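Local coordinates for protein 6-phosphogluconate dehydratase (Shewanella oneidensis, PDB 2GP4) that catalyses the dehydration of 6-phosphogluconate to 2-keto-3-deoxy-6-phosphogluconate in the Entner-Doudoroff pathway, probably with an iron-sulfur cluster that this apo form lacks, at residues L191-V196 with S296-V301. Residues are numbered along the deposited sequence; the frame is centred on the assembly and turned at random.
Sequences LPMLFV and SPIGEV
Ile-298 and Leu-191 are joined through their backbones: the amide N of Ile-298 donates to Leu-191 O at 3.0 Å, with an almost linear N-H...O angle of 175°. The approach is tilted 32° from the carbonyl plane, so the donor comes partly from above the peptide. Ile-298 opens the short helix 298-301, and amides in a helix's first turn have no earlier carbonyl within the helix to bond, which leaves this one available to the carbonyl of Leu-191, just ahead of the strand.

Two prolines, which have no amide hydrogen to offer, each turn a CA-H towards a carbonyl oxygen of the facing segment. The CA of Pro-297 lies 3.6 Å from Leu-191 O, while the CA of Pro-192 approaches Ser-296 O at 3.5 Å, giving a reciprocal pair of CA-H...O contacts. Pro-297 also suits the N-cap, where its fixed phi is compatible with an extended backbone; its own O accepts from both Glu-300 N and Val-301 N.

Residues 191-196 run into strand 193-195, an outer strand of a three-stranded mixed sheet in the N-terminal, largely helical part of the enzyme. It pairs in parallel with strand 167-171, and helix 179-186 between them in the chain makes the unit a beta-alpha-beta crossover.

Water takes part beside the prolines. Met-193 N donates to one at 2.8 Å, and that water gives a weak bond to Ser-296 O. The Ser-296 hydroxyl is hydrogen-bonded outside the contact, to Asn-391 ND2 and to Gln-294 O.

Apolar packing centres on the Ile-298 side chain. Its CG1 branch, anti to the backbone N (chi1 -167°), carries CD1 to within 4.0 Å of CB of selenomethionine Met-193; the other branch, CG2, lies 3.6 Å from Leu-191 O. Phe-195 reaches the same methyl obliquely, CE1 to CD1 4.4 Å, and its broad ring also packs on Leu-181 and Leu-182 of the crossover helix.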
ATOM      1  N   LEU A 191     -13.574  19.502  -2.128  1.00 23.79           N
ATOM      2  CA  LEU A 191     -14.020  19.221  -3.489  1.00 24.49           C
ATOM      3  C   LEU A 191     -14.370  17.740  -3.646  1.00 25.26           C
ATOM      4  O   LEU A 191     -13.707  16.885  -3.059  1.00 25.12           O
ATOM      5  CB  LEU A 191     -12.937  19.606  -4.507  1.00 24.20           C
ATOM      6  CG  LEU A 191     -12.325  21.014  -4.514  1.00 23.94           C
ATOM      7  CD1 LEU A 191     -11.306  21.131  -5.637  1.00 23.12           C
ATOM      8  CD2 LEU A 191     -13.385  22.115  -4.637  1.00 23.13           C
ATOM      9  N   PRO A 192     -15.433  17.433  -4.418  1.00 26.06           N
ATOM     10  CA  PRO A 192     -15.657  16.054  -4.842  1.00 26.77           C
ATOM     11  C   PRO A 192     -14.661  15.677  -5.930  1.00 27.70           C
ATOM     12  O   PRO A 192     -14.318  16.515  -6.777  1.00 27.62           O
ATOM     13  CB  PRO A 192     -17.069  16.089  -5.428  1.00 26.77           C
ATOM     14  CG  PRO A 192     -17.255  17.495  -5.878  1.00 26.15           C
ATOM     15  CD  PRO A 192     -16.487  18.341  -4.910  1.00 25.98           C
HETATM   16  N   MSE A 193     -14.190  14.434  -5.894  1.00 28.58           N
HETATM   17  CA  MSE A 193     -13.236  13.951  -6.880  1.00 29.82           C
HETATM   18  C   MSE A 193     -13.415  12.471  -7.144  1.00 29.63           C
HETATM   19  O   MSE A 193     -13.890  11.728  -6.284  1.00 29.52           O
HETATM   20  CB  MSE A 193     -11.799  14.222  -6.431  1.00 29.81           C
HETATM   21  CG  MSE A 193     -11.425  15.693  -6.364  1.00 30.61           C
HETATM   22 SE   MSE A 193      -9.627  15.890  -5.703  1.00 32.50          SE
HETATM   23  CE  MSE A 193      -9.634  17.773  -5.240  1.00 30.82           C
ATOM     24  N   LEU A 194     -13.038  12.059  -8.351  1.00 29.78           N
ATOM     25  CA  LEU A 194     -13.007  10.656  -8.726  1.00 29.99           C
ATOM     26  C   LEU A 194     -11.675  10.332  -9.369  1.00 30.16           C
ATOM     27  O   LEU A 194     -11.151  11.129 -10.155  1.00 30.06           O
ATOM     28  CB  LEU A 194     -14.125  10.328  -9.719  1.00 29.94           C
ATOM     29  CG  LEU A 194     -15.509   9.964  -9.188  1.00 30.08           C
ATOM     30  CD1 LEU A 194     -16.277  11.186  -8.694  1.00 29.67           C
ATOM     31  CD2 LEU A 194     -16.288   9.256 -10.278  1.00 30.67           C
ATOM     32  N   PHE A 195     -11.134   9.166  -9.026  1.00 30.33           N
ATOM     33  CA  PHE A 195      -9.998   8.609  -9.741  1.00 30.84           C
ATOM     34  C   PHE A 195     -10.495   7.936 -11.022  1.00 31.35           C
ATOM     35  O   PHE A 195     -11.517   7.242 -11.014  1.00 31.31           O
ATOM     36  CB  PHE A 195      -9.239   7.613  -8.862  1.00 30.75           C
ATOM     37  CG  PHE A 195      -8.302   8.261  -7.872  1.00 30.63           C
ATOM     38  CD1 PHE A 195      -8.776   8.753  -6.659  1.00 30.00           C
ATOM     39  CD2 PHE A 195      -6.938   8.369  -8.152  1.00 29.97           C
ATOM     40  CE1 PHE A 195      -7.910   9.345  -5.741  1.00 30.10           C
ATOM     41  CE2 PHE A 195      -6.065   8.958  -7.238  1.00 29.66           C
ATOM     42  CZ  PHE A 195      -6.552   9.447  -6.032  1.00 29.90           C
ATOM     43  N   VAL A 196      -9.781   8.168 -12.121  1.00 31.87           N
ATOM     44  CA  VAL A 196     -10.141   7.624 -13.422  1.00 32.62           C
ATOM     45  C   VAL A 196      -9.006   6.717 -13.918  1.00 33.39           C
ATOM     46  O   VAL A 196      -7.998   7.202 -14.434  1.00 33.50           O
ATOM     47  CB  VAL A 196     -10.443   8.745 -14.450  1.00 32.53           C
ATOM     48  CG1 VAL A 196     -10.961   8.160 -15.752  1.00 32.67           C
ATOM     49  CG2 VAL A 196     -11.452   9.739 -13.894  1.00 32.73           C
ATOM     50  N   SER A 296     -20.453  15.007  -2.061  1.00 32.77           N
ATOM     51  CA  SER A 296     -19.534  13.981  -1.579  1.00 31.39           C
ATOM     52  C   SER A 296     -18.070  14.426  -1.702  1.00 30.11           C
ATOM     53  O   SER A 296     -17.364  13.999  -2.621  1.00 29.75           O
ATOM     54  CB  SER A 296     -19.762  12.670  -2.338  1.00 31.54           C
ATOM     55  OG  SER A 296     -21.100  12.217  -2.192  1.00 31.74           O
ATOM     56  N   PRO A 297     -17.608  15.281  -0.768  1.00 28.86           N
ATOM     57  CA  PRO A 297     -16.225  15.754  -0.803  1.00 28.14           C
ATOM     58  C   PRO A 297     -15.228  14.629  -0.492  1.00 27.23           C
ATOM     59  O   PRO A 297     -15.490  13.790   0.371  1.00 27.05           O
ATOM     60  CB  PRO A 297     -16.197  16.839   0.282  1.00 28.03           C
ATOM     61  CG  PRO A 297     -17.294  16.496   1.197  1.00 28.38           C
ATOM     62  CD  PRO A 297     -18.354  15.839   0.372  1.00 28.74           C
ATOM     63  N   ILE A 298     -14.105  14.611  -1.205  1.00 26.40           N
ATOM     64  CA  ILE A 298     -13.110  13.538  -1.044  1.00 25.67           C
ATOM     65  C   ILE A 298     -12.603  13.383   0.397  1.00 25.13           C
ATOM     66  O   ILE A 298     -12.345  12.265   0.844  1.00 25.07           O
ATOM     67  CB  ILE A 298     -11.923  13.658  -2.049  1.00 25.42           C
ATOM     68  CG1 ILE A 298     -11.096  12.361  -2.053  1.00 25.23           C
ATOM     69  CG2 ILE A 298     -11.066  14.879  -1.745  1.00 25.14           C
ATOM     70  CD1 ILE A 298     -10.364  12.077  -3.352  1.00 25.03           C
ATOM     71  N   GLY A 299     -12.488  14.501   1.113  1.00 24.39           N
ATOM     72  CA  GLY A 299     -12.043  14.496   2.503  1.00 23.98           C
ATOM     73  C   GLY A 299     -13.033  13.862   3.463  1.00 23.74           C
ATOM     74  O   GLY A 299     -12.705  13.618   4.627  1.00 23.50           O
ATOM     75  N   GLU A 300     -14.249  13.614   2.974  1.00 23.55           N
ATOM     76  CA  GLU A 300     -15.278  12.906   3.731  1.00 23.53           C
ATOM     77  C   GLU A 300     -15.400  11.454   3.282  1.00 23.14           C
ATOM     78  O   GLU A 300     -15.642  10.568   4.104  1.00 23.00           O
ATOM     79  CB  GLU A 300     -16.632  13.598   3.598  1.00 23.60           C
ATOM     80  CG  GLU A 300     -16.817  14.790   4.513  1.00 25.12           C
ATOM     81  CD  GLU A 300     -18.237  15.323   4.487  1.00 28.29           C
ATOM     82  OE1 GLU A 300     -19.107  14.686   3.842  1.00 29.03           O
ATOM     83  OE2 GLU A 300     -18.485  16.381   5.114  1.00 29.31           O
ATOM     84  N   VAL A 301     -15.240  11.219   1.980  1.00 22.58           N
ATOM     85  CA  VAL A 301     -15.256   9.864   1.433  1.00 22.04           C
ATOM     86  C   VAL A 301     -14.094   9.070   2.038  1.00 21.77           C
ATOM     87  O   VAL A 301     -14.257   7.914   2.435  1.00 21.50           O
ATOM     88  CB  VAL A 301     -15.203   9.859  -0.109  1.00 21.98           C
ATOM     89  CG1 VAL A 301     -15.133   8.429  -0.647  1.00 21.66           C
ATOM     90  CG2 VAL A 301     -16.420  10.574  -0.678  1.00 21.75           C
TER
HETATM   91  O   HOH W   1     -14.625  12.464  -3.907  1.00 19.16           O